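Local coordinates for branched-chain amino acid transport system substrate-binding protein (Rhodopseudomonas palustris, PDB 4JB0) that binds small lignin-related aromatic acids such as ferulate in the cleft between its two lobes, probably delivering them to an ABC transporter for uptake, at residues Tyr140-Gly145 with Phe169-Thr174; Ala190-Ala195 with Tyr217-Ala222; Gly221-Asp226 with Val238-Gly243. One frame throughout, in Å; residues are numbered along the deposited sequence.

Contact 1: residues Tyr140-Gly145 with Phe169-Thr174. With FER (3-(4-hydroxy-3-methoxyphenyl)-2-propenoic acid), chain B.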
ATOM      1  N   TYR A 140       8.898  10.967  -6.134  1.00 16.57           N
ATOM      2  CA  TYR A 140       9.980  10.202  -6.682  1.00 15.86           C
ATOM      3  C   TYR A 140      10.020  10.262  -8.210  1.00 15.94           C
ATOM      4  O   TYR A 140       8.964  10.258  -8.889  1.00 13.41           O
ATOM      5  CB  TYR A 140       9.838   8.723  -6.321  1.00 16.13           C
ATOM      6  CG  TYR A 140       9.794   8.339  -4.857  1.00 15.43           C
ATOM      7  CD1 TYR A 140      10.609   8.965  -3.919  1.00 15.72           C
ATOM      8  CD2 TYR A 140       9.038   7.220  -4.452  1.00 14.56           C
ATOM      9  CE1 TYR A 140      10.616   8.549  -2.583  1.00 16.73           C
ATOM     10  CE2 TYR A 140       9.053   6.783  -3.118  1.00 15.69           C
ATOM     11  CZ  TYR A 140       9.859   7.470  -2.192  1.00 15.82           C
ATOM     12  OH  TYR A 140       9.881   7.057  -0.879  1.00 15.79           O
ATOM     13  N   SER A 141      11.247  10.309  -8.739  1.00 15.90           N
ATOM     14  CA  SER A 141      11.497  10.115 -10.185  1.00 17.11           C
ATOM     15  C   SER A 141      11.396   8.617 -10.565  1.00 17.24           C
ATOM     16  O   SER A 141      12.351   7.988 -11.056  1.00 17.88           O
ATOM     17  CB  SER A 141      12.883  10.663 -10.537  1.00 17.13           C
ATOM     18  OG  SER A 141      13.845  10.175  -9.596  1.00 18.42           O
ATOM     19  N   ASP A 142      10.263   8.012 -10.267  1.00 17.99           N
ATOM     20  CA  ASP A 142      10.042   6.592 -10.596  1.00 17.38           C
ATOM     21  C   ASP A 142       8.547   6.281 -10.770  1.00 16.77           C
ATOM     22  O   ASP A 142       7.736   7.206 -10.729  1.00 17.21           O
ATOM     23  CB  ASP A 142      10.794   5.614  -9.644  1.00 17.18           C
ATOM     24  CG  ASP A 142      10.201   5.519  -8.238  1.00 19.77           C
ATOM     25  OD1 ASP A 142      10.966   5.217  -7.289  1.00 18.37           O
ATOM     26  OD2 ASP A 142       8.999   5.736  -8.049  1.00 15.00           O
ATOM     27  N   SER A 143       8.206   5.001 -10.956  1.00 15.14           N
ATOM     28  CA  SER A 143       6.821   4.596 -11.222  1.00 15.61           C
ATOM     29  C   SER A 143       5.792   4.985 -10.112  1.00 14.42           C
ATOM     30  O   SER A 143       4.624   5.237 -10.436  1.00 15.03           O
ATOM     31  CB  SER A 143       6.733   3.101 -11.574  1.00 14.58           C
ATOM     32  OG  SER A 143       7.385   2.288 -10.581  1.00 21.13           O
ATOM     33  N   TYR A 144       6.179   4.987  -8.835  1.00 13.24           N
ATOM     34  CA  TYR A 144       5.234   5.446  -7.779  1.00 13.82           C
ATOM     35  C   TYR A 144       4.993   6.945  -7.916  1.00 14.65           C
ATOM     36  O   TYR A 144       3.858   7.384  -7.837  1.00 15.08           O
ATOM     37  CB  TYR A 144       5.792   5.176  -6.380  1.00 13.66           C
ATOM     38  CG  TYR A 144       4.835   5.483  -5.220  1.00 12.10           C
ATOM     39  CD1 TYR A 144       3.626   4.778  -5.068  1.00 15.51           C
ATOM     40  CD2 TYR A 144       5.138   6.502  -4.284  1.00 14.25           C
ATOM     41  CE1 TYR A 144       2.750   5.060  -3.981  1.00 14.76           C
ATOM     42  CE2 TYR A 144       4.263   6.811  -3.202  1.00  9.72           C
ATOM     43  CZ  TYR A 144       3.104   6.080  -3.054  1.00 11.73           C
ATOM     44  OH  TYR A 144       2.303   6.361  -1.998  1.00 11.40           O
ATOM     45  N   GLY A 145       6.098   7.701  -8.101  1.00 14.80           N
ATOM     46  CA  GLY A 145       6.076   9.164  -8.357  1.00 16.05           C
ATOM     47  C   GLY A 145       5.191   9.556  -9.528  1.00 15.73           C
ATOM     48  O   GLY A 145       4.453  10.533  -9.469  1.00 16.26           O
ATOM     49  N   PHE A 169      12.426  13.816  -7.046  1.00 17.76           N
ATOM     50  CA  PHE A 169      13.665  13.434  -6.396  1.00 16.35           C
ATOM     51  C   PHE A 169      13.792  11.944  -6.480  1.00 17.45           C
ATOM     52  O   PHE A 169      12.789  11.251  -6.684  1.00 18.18           O
ATOM     53  CB  PHE A 169      13.792  13.978  -4.927  1.00 15.93           C
ATOM     54  CG  PHE A 169      12.804  13.400  -3.917  1.00 17.54           C
ATOM     55  CD1 PHE A 169      11.453  13.826  -3.886  1.00 15.98           C
ATOM     56  CD2 PHE A 169      13.245  12.509  -2.923  1.00 18.68           C
ATOM     57  CE1 PHE A 169      10.538  13.304  -2.926  1.00 17.03           C
ATOM     58  CE2 PHE A 169      12.342  11.985  -1.978  1.00 19.34           C
ATOM     59  CZ  PHE A 169      10.998  12.392  -1.959  1.00 16.86           C
ATOM     60  N   ALA A 170      15.038  11.454  -6.345  1.00 18.03           N
ATOM     61  CA  ALA A 170      15.349  10.030  -6.309  1.00 17.84           C
ATOM     62  C   ALA A 170      15.269   9.507  -4.880  1.00 18.33           C
ATOM     63  O   ALA A 170      15.617  10.225  -3.919  1.00 17.06           O
ATOM     64  CB  ALA A 170      16.791   9.785  -6.872  1.00 18.45           C
ATOM     65  N   ARG A 171      14.855   8.247  -4.744  1.00 18.04           N
ATOM     66  CA  ARG A 171      14.690   7.594  -3.442  1.00 21.08           C
ATOM     67  C   ARG A 171      15.810   7.767  -2.407  1.00 21.77           C
ATOM     68  O   ARG A 171      15.502   8.055  -1.253  1.00 22.18           O
ATOM     69  CB  ARG A 171      14.462   6.077  -3.629  1.00 20.67           C
ATOM     70  CG  ARG A 171      13.019   5.698  -3.610  1.00 20.67           C
ATOM     71  CD  ARG A 171      12.825   4.243  -4.126  1.00 17.14           C
ATOM     72  NE  ARG A 171      11.528   4.151  -4.822  1.00 19.71           N
ATOM     73  CZ  ARG A 171      10.340   3.949  -4.249  1.00 18.21           C
ATOM     74  NH1 ARG A 171      10.240   3.761  -2.936  1.00 16.95           N
ATOM     75  NH2 ARG A 171       9.240   3.889  -4.997  1.00 13.35           N
ATOM     76  N   PRO A 172      17.089   7.569  -2.812  1.00 23.31           N
ATOM     77  CA  PRO A 172      18.174   7.736  -1.840  1.00 24.26           C
ATOM     78  C   PRO A 172      18.607   9.190  -1.527  1.00 25.30           C
ATOM     79  O   PRO A 172      19.431   9.370  -0.606  1.00 25.89           O
ATOM     80  CB  PRO A 172      19.333   6.972  -2.469  1.00 23.65           C
ATOM     81  CG  PRO A 172      19.046   6.858  -3.879  1.00 23.62           C
ATOM     82  CD  PRO A 172      17.600   7.071  -4.115  1.00 22.54           C
ATOM     83  N   ASP A 173      18.054  10.196  -2.228  1.00 25.01           N
ATOM     84  CA  ASP A 173      18.458  11.597  -2.025  1.00 25.82           C
ATOM     85  C   ASP A 173      18.283  11.971  -0.576  1.00 26.09           C
ATOM     86  O   ASP A 173      17.244  11.668   0.014  1.00 27.22           O
ATOM     87  CB  ASP A 173      17.639  12.560  -2.865  1.00 25.33           C
ATOM     88  CG  ASP A 173      17.961  12.437  -4.324  1.00 27.72           C
ATOM     89  OD1 ASP A 173      18.875  11.634  -4.637  1.00 27.86           O
ATOM     90  OD2 ASP A 173      17.319  13.120  -5.146  1.00 22.77           O
ATOM     91  N   THR A 174      19.288  12.601   0.007  1.00 24.53           N
ATOM     92  CA  THR A 174      19.171  13.008   1.385  1.00 24.21           C
ATOM     93  C   THR A 174      18.923  14.509   1.475  1.00 23.61           C
ATOM     94  O   THR A 174      18.752  15.045   2.559  1.00 23.50           O
ATOM     95  CB  THR A 174      20.387  12.590   2.186  1.00 24.96           C
ATOM     96  OG1 THR A 174      21.551  13.048   1.503  1.00 27.26           O
ATOM     97  CG2 THR A 174      20.425  11.100   2.311  1.00 26.32           C
TER
HETATM   98  C4  FER B 401       1.423   1.383   0.611  0.80 14.04           C
HETATM   99  C5  FER B 401       1.403   2.522  -0.181  0.80 12.81           C
HETATM  100  C6  FER B 401       2.596   2.937  -0.761  0.80 14.37           C
HETATM  101  C3  FER B 401       2.591   0.672   0.823  0.80 16.96           C
HETATM  102  C2  FER B 401       3.788   1.090   0.232  0.80 15.96           C
HETATM  103  C1  FER B 401       3.778   2.231  -0.568  0.80 14.71           C
HETATM  104  C10 FER B 401       3.839  -1.173   1.829  0.80 16.13           C
HETATM  105  C7  FER B 401       5.095   2.590  -1.156  0.80 14.17           C
HETATM  106  C8  FER B 401       5.270   2.956  -2.427  0.80  9.10           C
HETATM  107  C9  FER B 401       6.643   3.198  -2.945  0.80 11.78           C
HETATM  108  O1  FER B 401       7.532   3.759  -2.244  0.80 13.78           O
HETATM  109  O2  FER B 401       6.895   2.719  -4.083  0.80 12.42           O
HETATM  110  O4  FER B 401       0.282   0.957   1.172  0.80 13.31           O
HETATM  111  O3  FER B 401       2.596  -0.462   1.604  0.80 18.69           O

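Contact 2: residues Ala190-Ala195 with Tyr217-Ala222. With FER (3-(4-hydroxy-3-methoxyphenyl)-2-propenoic acid), chain B.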
ATOM      1  N   ALA A 190      -1.206  24.500  -1.860  1.00 23.09           N
ATOM      2  CA  ALA A 190      -0.906  23.177  -1.246  1.00 21.52           C
ATOM      3  C   ALA A 190       0.164  22.472  -2.086  1.00 20.74           C
ATOM      4  O   ALA A 190       0.316  22.749  -3.294  1.00 20.89           O
ATOM      5  CB  ALA A 190      -2.160  22.320  -1.234  1.00 22.04           C
ATOM      6  N   ILE A 191       0.873  21.544  -1.443  1.00 19.62           N
ATOM      7  CA  ILE A 191       1.879  20.707  -2.098  1.00 18.14           C
ATOM      8  C   ILE A 191       1.506  19.257  -1.822  1.00 16.46           C
ATOM      9  O   ILE A 191       1.263  18.908  -0.674  1.00 17.49           O
ATOM     10  CB  ILE A 191       3.285  20.996  -1.534  1.00 18.41           C
ATOM     11  CG1 ILE A 191       3.743  22.406  -1.983  1.00 19.18           C
ATOM     12  CG2 ILE A 191       4.288  19.907  -1.999  1.00 16.95           C
ATOM     13  CD1 ILE A 191       5.128  22.811  -1.452  1.00 21.10           C
ATOM     14  N   LEU A 192       1.385  18.445  -2.854  1.00 16.26           N
ATOM     15  CA  LEU A 192       1.272  16.962  -2.643  1.00 15.02           C
ATOM     16  C   LEU A 192       2.666  16.367  -2.712  1.00 14.51           C
ATOM     17  O   LEU A 192       3.385  16.585  -3.696  1.00 14.23           O
ATOM     18  CB  LEU A 192       0.394  16.312  -3.704  1.00 12.87           C
ATOM     19  CG  LEU A 192       0.328  14.793  -3.786  1.00 15.97           C
ATOM     20  CD1 LEU A 192      -0.214  14.225  -2.384  1.00 13.42           C
ATOM     21  CD2 LEU A 192      -0.553  14.390  -5.028  1.00 14.28           C
ATOM     22  N   VAL A 193       3.019  15.597  -1.690  1.00 15.88           N
ATOM     23  CA  VAL A 193       4.285  14.885  -1.641  1.00 15.67           C
ATOM     24  C   VAL A 193       4.016  13.442  -2.060  1.00 15.95           C
ATOM     25  O   VAL A 193       3.225  12.742  -1.390  1.00 16.30           O
ATOM     26  CB  VAL A 193       4.903  14.916  -0.220  1.00 16.49           C
ATOM     27  CG1 VAL A 193       6.101  13.984  -0.101  1.00 14.56           C
ATOM     28  CG2 VAL A 193       5.286  16.356   0.228  1.00 15.10           C
ATOM     29  N   GLY A 194       4.637  13.008  -3.167  1.00 13.75           N
ATOM     30  CA  GLY A 194       4.477  11.628  -3.646  1.00 14.02           C
ATOM     31  C   GLY A 194       5.679  10.753  -3.293  1.00 14.07           C
ATOM     32  O   GLY A 194       6.575  10.517  -4.127  1.00 14.83           O
ATOM     33  N   ALA A 195       5.693  10.257  -2.052  1.00 13.91           N
ATOM     34  CA  ALA A 195       6.860   9.545  -1.499  1.00 15.00           C
ATOM     35  C   ALA A 195       6.347   8.579  -0.419  1.00 14.48           C
ATOM     36  O   ALA A 195       5.126   8.371  -0.331  1.00 15.52           O
ATOM     37  CB  ALA A 195       7.885  10.535  -0.951  1.00 14.73           C
ATOM     38  N   TYR A 217       0.129  17.741   1.769  1.00 18.87           N
ATOM     39  CA  TYR A 217      -0.569  16.452   1.657  1.00 17.51           C
ATOM     40  C   TYR A 217       0.397  15.301   1.437  1.00 17.04           C
ATOM     41  O   TYR A 217       1.368  15.458   0.680  1.00 15.92           O
ATOM     42  CB  TYR A 217      -1.565  16.498   0.501  1.00 17.84           C
ATOM     43  CG  TYR A 217      -2.754  17.428   0.731  1.00 19.39           C
ATOM     44  CD1 TYR A 217      -2.621  18.805   0.608  1.00 20.03           C
ATOM     45  CD2 TYR A 217      -4.009  16.914   1.046  1.00 22.01           C
ATOM     46  CE1 TYR A 217      -3.696  19.665   0.824  1.00 21.10           C
ATOM     47  CE2 TYR A 217      -5.132  17.772   1.276  1.00 21.85           C
ATOM     48  CZ  TYR A 217      -4.953  19.144   1.160  1.00 24.43           C
ATOM     49  OH  TYR A 217      -6.014  19.991   1.366  1.00 25.25           O
ATOM     50  N   GLN A 218       0.136  14.141   2.073  1.00 14.69           N
ATOM     51  CA  GLN A 218       0.999  12.973   1.927  1.00 14.40           C
ATOM     52  C   GLN A 218       0.153  11.753   1.457  1.00 14.23           C
ATOM     53  O   GLN A 218      -1.055  11.654   1.708  1.00 12.97           O
ATOM     54  CB  GLN A 218       1.663  12.606   3.271  1.00 15.33           C
ATOM     55  CG  GLN A 218       2.738  13.620   3.764  1.00 15.52           C
ATOM     56  CD  GLN A 218       4.133  13.323   3.164  1.00 17.06           C
ATOM     57  OE1 GLN A 218       4.365  12.259   2.571  1.00 17.00           O
ATOM     58  NE2 GLN A 218       5.043  14.263   3.318  1.00 15.89           N
ATOM     59  N   THR A 219       0.813  10.809   0.832  1.00 12.59           N
ATOM     60  CA  THR A 219       0.168   9.567   0.403  1.00 13.39           C
ATOM     61  C   THR A 219       0.163   8.481   1.508  1.00 13.67           C
ATOM     62  O   THR A 219       0.793   8.608   2.586  1.00 15.33           O
ATOM     63  CB  THR A 219       0.863   9.018  -0.848  1.00 12.42           C
ATOM     64  OG1 THR A 219       2.126   8.445  -0.491  1.00 11.43           O
ATOM     65  CG2 THR A 219       1.092  10.140  -1.901  1.00 12.49           C
ATOM     66  N   HIS A 220      -0.464   7.374   1.186  1.00 12.36           N
ATOM     67  CA  HIS A 220      -0.597   6.275   2.094  1.00 13.75           C
ATOM     68  C   HIS A 220       0.696   5.529   2.213  1.00 14.20           C
ATOM     69  O   HIS A 220       0.817   4.717   3.111  1.00 16.42           O
ATOM     70  CB  HIS A 220      -1.796   5.379   1.727  1.00 13.15           C
ATOM     71  CG  HIS A 220      -1.767   4.834   0.324  1.00 15.11           C
ATOM     72  ND1 HIS A 220      -1.491   5.623  -0.771  1.00 13.87           N
ATOM     73  CD2 HIS A 220      -2.130   3.620  -0.167  1.00 11.35           C
ATOM     74  CE1 HIS A 220      -1.645   4.911  -1.878  1.00 12.57           C
ATOM     75  NE2 HIS A 220      -2.056   3.699  -1.537  1.00 14.23           N
ATOM     76  N   GLY A 221       1.721   5.902   1.399  1.00 13.02           N
ATOM     77  CA  GLY A 221       3.060   5.356   1.578  1.00 12.68           C
ATOM     78  C   GLY A 221       3.751   5.897   2.809  1.00 12.65           C
ATOM     79  O   GLY A 221       4.782   5.363   3.263  1.00 13.16           O
ATOM     80  N   ALA A 222       3.182   6.963   3.359  1.00 12.69           N
ATOM     81  CA  ALA A 222       3.732   7.624   4.549  1.00 13.97           C
ATOM     82  C   ALA A 222       3.130   7.126   5.893  1.00 15.44           C
ATOM     83  O   ALA A 222       3.610   7.528   6.992  1.00 15.10           O
ATOM     84  CB  ALA A 222       3.534   9.144   4.406  1.00 14.34           C
TER
HETATM   85  C4  FER B 401       1.423   1.383   0.611  0.80 14.04           C
HETATM   86  C5  FER B 401       1.403   2.522  -0.181  0.80 12.81           C
HETATM   87  C6  FER B 401       2.596   2.937  -0.761  0.80 14.37           C
HETATM   88  C3  FER B 401       2.591   0.672   0.823  0.80 16.96           C
HETATM   89  C2  FER B 401       3.788   1.090   0.232  0.80 15.96           C
HETATM   90  C1  FER B 401       3.778   2.231  -0.568  0.80 14.71           C
HETATM   91  C10 FER B 401       3.839  -1.173   1.829  0.80 16.13           C
HETATM   92  C7  FER B 401       5.095   2.590  -1.156  0.80 14.17           C
HETATM   93  C8  FER B 401       5.270   2.956  -2.427  0.80  9.10           C
HETATM   94  C9  FER B 401       6.643   3.198  -2.945  0.80 11.78           C
HETATM   95  O1  FER B 401       7.532   3.759  -2.244  0.80 13.78           O
HETATM   96  O2  FER B 401       6.895   2.719  -4.083  0.80 12.42           O
HETATM   97  O4  FER B 401       0.282   0.957   1.172  0.80 13.31           O
HETATM   98  O3  FER B 401       2.596  -0.462   1.604  0.80 18.69           O
HETATM   99  O   HOH W   1       3.661  10.910   0.367  1.00 14.63           O

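Contact 3: residues Gly221-Asp226 with Val238-Gly243. With FER (3-(4-hydroxy-3-methoxyphenyl)-2-propenoic acid), chain B.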
ATOM      1  N   GLY A 221       1.721   5.902   1.399  1.00 13.02           N
ATOM      2  CA  GLY A 221       3.060   5.356   1.578  1.00 12.68           C
ATOM      3  C   GLY A 221       3.751   5.897   2.809  1.00 12.65           C
ATOM      4  O   GLY A 221       4.782   5.363   3.263  1.00 13.16           O
ATOM      5  N   ALA A 222       3.182   6.963   3.359  1.00 12.69           N
ATOM      6  CA  ALA A 222       3.732   7.624   4.549  1.00 13.97           C
ATOM      7  C   ALA A 222       3.130   7.126   5.893  1.00 15.44           C
ATOM      8  O   ALA A 222       3.610   7.528   6.992  1.00 15.10           O
ATOM      9  CB  ALA A 222       3.534   9.144   4.406  1.00 14.34           C
ATOM     10  N   ALA A 223       2.145   6.224   5.829  1.00 14.22           N
ATOM     11  CA  ALA A 223       1.244   5.961   7.000  1.00 15.32           C
ATOM     12  C   ALA A 223       1.771   4.995   8.037  1.00 15.63           C
ATOM     13  O   ALA A 223       1.295   3.868   8.172  1.00 16.14           O
ATOM     14  CB  ALA A 223      -0.181   5.572   6.516  1.00 14.93           C
ATOM     15  N   SER A 224       2.797   5.435   8.768  1.00 18.02           N
ATOM     16  CA  SER A 224       3.337   4.705   9.934  1.00 20.76           C
ATOM     17  C   SER A 224       3.871   5.727  10.904  1.00 21.88           C
ATOM     18  O   SER A 224       3.939   6.908  10.575  1.00 21.21           O
ATOM     19  CB  SER A 224       4.463   3.744   9.551  1.00 20.54           C
ATOM     20  OG  SER A 224       5.628   4.494   9.187  1.00 24.88           O
ATOM     21  N   MET A 225       4.297   5.270  12.075  1.00 24.11           N
ATOM     22  CA  MET A 225       4.705   6.203  13.108  1.00 27.73           C
ATOM     23  C   MET A 225       6.020   6.842  12.719  1.00 27.87           C
ATOM     24  O   MET A 225       6.312   7.946  13.169  1.00 29.42           O
ATOM     25  CB  MET A 225       4.757   5.570  14.520  1.00 26.86           C
ATOM     26  CG  MET A 225       4.527   6.609  15.626  1.00 31.16           C
ATOM     27  SD  MET A 225       2.811   7.222  15.603  1.00 38.18           S
ATOM     28  CE  MET A 225       2.951   8.664  16.680  1.00 41.10           C
ATOM     29  N   ASP A 226       6.772   6.160  11.855  1.00 28.46           N
ATOM     30  CA  ASP A 226       8.068   6.633  11.390  1.00 29.84           C
ATOM     31  C   ASP A 226       8.010   8.075  10.901  1.00 29.72           C
ATOM     32  O   ASP A 226       8.904   8.859  11.230  1.00 30.12           O
ATOM     33  CB  ASP A 226       8.654   5.735  10.288  1.00 29.66           C
ATOM     34  CG  ASP A 226       8.750   4.292  10.705  1.00 33.51           C
ATOM     35  OD1 ASP A 226       7.869   3.493  10.296  1.00 36.76           O
ATOM     36  OD2 ASP A 226       9.674   3.950  11.477  1.00 35.99           O
ATOM     37  N   VAL A 238      -0.309  17.992   8.774  1.00 19.86           N
ATOM     38  CA  VAL A 238      -0.332  17.319   7.452  1.00 18.93           C
ATOM     39  C   VAL A 238      -1.702  16.661   7.170  1.00 19.32           C
ATOM     40  O   VAL A 238      -2.453  16.308   8.119  1.00 20.15           O
ATOM     41  CB  VAL A 238       0.794  16.259   7.374  1.00 19.43           C
ATOM     42  CG1 VAL A 238       0.513  15.078   8.317  1.00 19.40           C
ATOM     43  CG2 VAL A 238       0.991  15.802   5.946  1.00 16.45           C
ATOM     44  N   LEU A 239      -1.870  16.578   5.907  1.00 17.77           N
ATOM     45  CA  LEU A 239      -3.112  15.846   5.625  1.00 18.54           C
ATOM     46  C   LEU A 239      -2.720  14.481   5.062  1.00 18.02           C
ATOM     47  O   LEU A 239      -1.967  14.417   4.104  1.00 18.90           O
ATOM     48  CB  LEU A 239      -4.025  16.585   4.636  1.00 18.24           C
ATOM     49  CG  LEU A 239      -5.002  17.665   5.150  1.00 21.15           C
ATOM     50  CD1 LEU A 239      -5.937  17.092   6.209  1.00 22.33           C
ATOM     51  CD2 LEU A 239      -4.313  18.886   5.716  1.00 19.31           C
ATOM     52  N   MET A 240      -2.962  13.235   5.378  1.00 17.59           N
ATOM     53  CA  MET A 240      -2.380  12.009   4.870  1.00 16.55           C
ATOM     54  C   MET A 240      -3.460  10.961   4.591  1.00 16.63           C
ATOM     55  O   MET A 240      -4.192  10.567   5.525  1.00 16.03           O
ATOM     56  CB  MET A 240      -1.420  11.456   5.912  1.00 15.57           C
ATOM     57  CG  MET A 240      -0.616  10.253   5.407  1.00 16.62           C
ATOM     58  SD  MET A 240       0.344   9.500   6.704  1.00 17.86           S
ATOM     59  CE  MET A 240       1.488  10.863   6.999  1.00 17.30           C
ATOM     60  N   ALA A 241      -3.517  10.477   3.351  1.00 15.76           N
ATOM     61  CA  ALA A 241      -4.433   9.409   2.970  1.00 15.35           C
ATOM     62  C   ALA A 241      -3.933   8.163   3.659  1.00 14.71           C
ATOM     63  O   ALA A 241      -2.697   7.917   3.787  1.00 14.31           O
ATOM     64  CB  ALA A 241      -4.451   9.194   1.391  1.00 15.16           C
ATOM     65  N   SER A 242      -4.880   7.335   4.082  1.00 14.21           N
ATOM     66  CA  SER A 242      -4.484   6.115   4.792  1.00 13.21           C
ATOM     67  C   SER A 242      -5.542   5.034   4.652  1.00 12.30           C
ATOM     68  O   SER A 242      -6.740   5.331   4.459  1.00 12.14           O
ATOM     69  CB  SER A 242      -4.281   6.476   6.264  1.00 13.45           C
ATOM     70  OG  SER A 242      -4.130   5.329   7.032  1.00 14.74           O
ATOM     71  N   GLY A 243      -5.113   3.780   4.717  1.00 12.13           N
ATOM     72  CA  GLY A 243      -6.045   2.649   4.947  1.00 12.80           C
ATOM     73  C   GLY A 243      -6.727   2.735   6.342  1.00 13.24           C
ATOM     74  O   GLY A 243      -6.152   3.338   7.292  1.00 13.68           O
TER
HETATM   75  C4  FER B 401       1.423   1.383   0.611  0.80 14.04           C
HETATM   76  C5  FER B 401       1.403   2.522  -0.181  0.80 12.81           C
HETATM   77  C6  FER B 401       2.596   2.937  -0.761  0.80 14.37           C
HETATM   78  C3  FER B 401       2.591   0.672   0.823  0.80 16.96           C
HETATM   79  C2  FER B 401       3.788   1.090   0.232  0.80 15.96           C
HETATM   80  C1  FER B 401       3.778   2.231  -0.568  0.80 14.71           C
HETATM   81  C10 FER B 401       3.839  -1.173   1.829  0.80 16.13           C
HETATM   82  C7  FER B 401       5.095   2.590  -1.156  0.80 14.17           C
HETATM   83  C8  FER B 401       5.270   2.956  -2.427  0.80  9.10           C
HETATM   84  C9  FER B 401       6.643   3.198  -2.945  0.80 11.78           C
HETATM   85  O1  FER B 401       7.532   3.759  -2.244  0.80 13.78           O
HETATM   86  O2  FER B 401       6.895   2.719  -4.083  0.80 12.42           O
HETATM   87  O4  FER B 401       0.282   0.957   1.172  0.80 13.31           O
HETATM   88  O3  FER B 401       2.596  -0.462   1.604  0.80 18.69           O

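Contact 1: residues Tyr140-Gly145 with Phe169-Thr174
Three aromatic and cationic groups interlock where Tyr140 meets Phe169 and Arg171. The phenol ring presents its edge to the face of the Phe169 ring in an offset edge-to-face pair, with planes at 65° and Tyr140 CE1 3.9 Å from Phe169 CE2. Over one face of the same phenol runs the arginine chain, its CG making a CH-pi contact 3.9 Å from the ring centroid. Further along, Tyr140 CE2 supports a face of the guanidinium, 3.3 Å from Arg171 NH1.

Charge pairing fixes that guanidinium at its edge. Its NE donates to Asp142 OD1 at 2.7 Å, a salt bridge in which carboxylate and guanidinium lie only 19° from coplanar. The other Asp142 oxygen, OD2, takes a weak capping bond from Tyr144 N, so one N-cap residue serves both the start of helix 143-158 and the arginine. The chain of Arg171 bends at its third torsion (chi3 -147°), directing NH1 and NH2 to the ferulate carboxylate: NH1 bonds O1 at 2.8 Å and NH2 bonds O2 at 2.8 Å. Ferulate C8 rests 3.5 Å above the centre of the Tyr144 ring, whose hydroxyl bonds Thr219.

Backbone bonding is brief: Ser141 N donates to Phe169 O at 2.7 Å, from above the carbonyl plane, just where the parallel strands 134-140 and 162-169 end. Pro77, from helix 76-89, touches both Asp142 and Arg171. A loop and a helix start at the C-terminal ends of parallel strands thus contribute Arg171 and Tyr144 to the acid-binding end of a periplasmic binding protein's ligand cleft.

Contact 2: residues Ala190-Ala195 with Tyr217-Ala222
A beta-alpha-beta crossover, strand 190-194 to helix 197-209 to strand 215-218, places Leu192 beside Tyr217 in the parallel part of the mixed sheet of one alpha/beta lobe of this periplasmic binding protein. Two nearly straight backbone bonds hold the pair: Tyr217 N donates to Ile191 O at 2.9 Å, and Val193 N donates to Tyr217 O, also at 2.9 Å.

Side chains sort by sheet face. On the face of Leu192 and Tyr217, methyl CD1 of the leucine packs against CB of the tyrosine, while the tyrosine ring reaches back to the methyl of Ala190; helix 116-129 covers this side, and its His126 bonds the tyrosine hydroxyl. Val193 and Gln218 share the other face and lie side by side, with Val193 CG1 3.6 Å from Gln218 NE2. The glutamine chain turns at its second torsion (chi2 -86°), which lays the amide alongside the valine, and NE2 bonds Gln204 and Ala200 of helix 197-209.

Beyond Val193 the strands separate, and one buried water bridges the widening gap. It accepts from Thr219 N at 2.9 Å and, at longer range, from Ala195 N; it also sits 2.6 Å from Val193 O and 2.7 Å from Gln218 OE1. Backbone polar groups that have lost a strand partner are thereby served by solvent. Thr219 then turns the chain toward the ligand through an ST turn, its OG1 accepting from Gly221 N at 3.2 Å and also bonding the Tyr144 hydroxyl. Just past it, the His220 ring lays one face against ferulate, C5 standing 3.7 Å above the ring plane.

Contact 3: residues Gly221-Asp226 with Val238-Gly243
The flat peptide joining Ala222 to Ala223 carries Met240 SD on one face, the sulfur poised 3.7 Å from Ala222 C and almost directly above it. The carbonyl of this peptide, Ala222 O, accepts from Ser224 N, closing an inverse gamma turn centred on Ala223. The contact belongs to the beta-alpha-beta unit of strand 215-218, helix 225-231 and strand 239-242, and packs the loop leading into that helix against the strand that follows it.

Met240 runs out extended from its strand (chi1 -173°, chi2 -173°) and bends only at the last torsion, which carries CE to within 3.7 Å of Ala222 CB. Replacing it with an alanine would probably open a gap beneath the 222-223 peptide and leave the methyl of Ala222 without this apolar neighbour.

On the ligand side of the same loop, Gly221 CA lies over the ferulate ring near its rim, 3.4 Å from C6; a side-chain carbon would be crowded there. At the strand's end, Ser242 OG sits 4.0 Å from Ala223 CB and gives its proton to Gly243 O at 2.8 Å.

Contacts 2 and 3 are buried, whereas contact 1 is partly buried and reaches the surface. The chemistry follows that gradient: salt bridge and ligand carboxylate in contact 1, sheet bonding with a buried water in contact 2, van der Waals packing, mostly of methionine on alanines, across contact 3. All three lie along one sheet, near its strand ends, and line one ferulate site, contact 1 at its acid end, contacts 2 and 3 at its aromatic ring. Contacts 2 and 3 share Gly221 and Ala222, and strands 215-218 and 239-242 are neighbours. Contact 1 joins contact 2 through Tyr140 N to Gly194 O and the Tyr144 and Thr219 hydroxyls, illustrating how successive strand ends build one pocket.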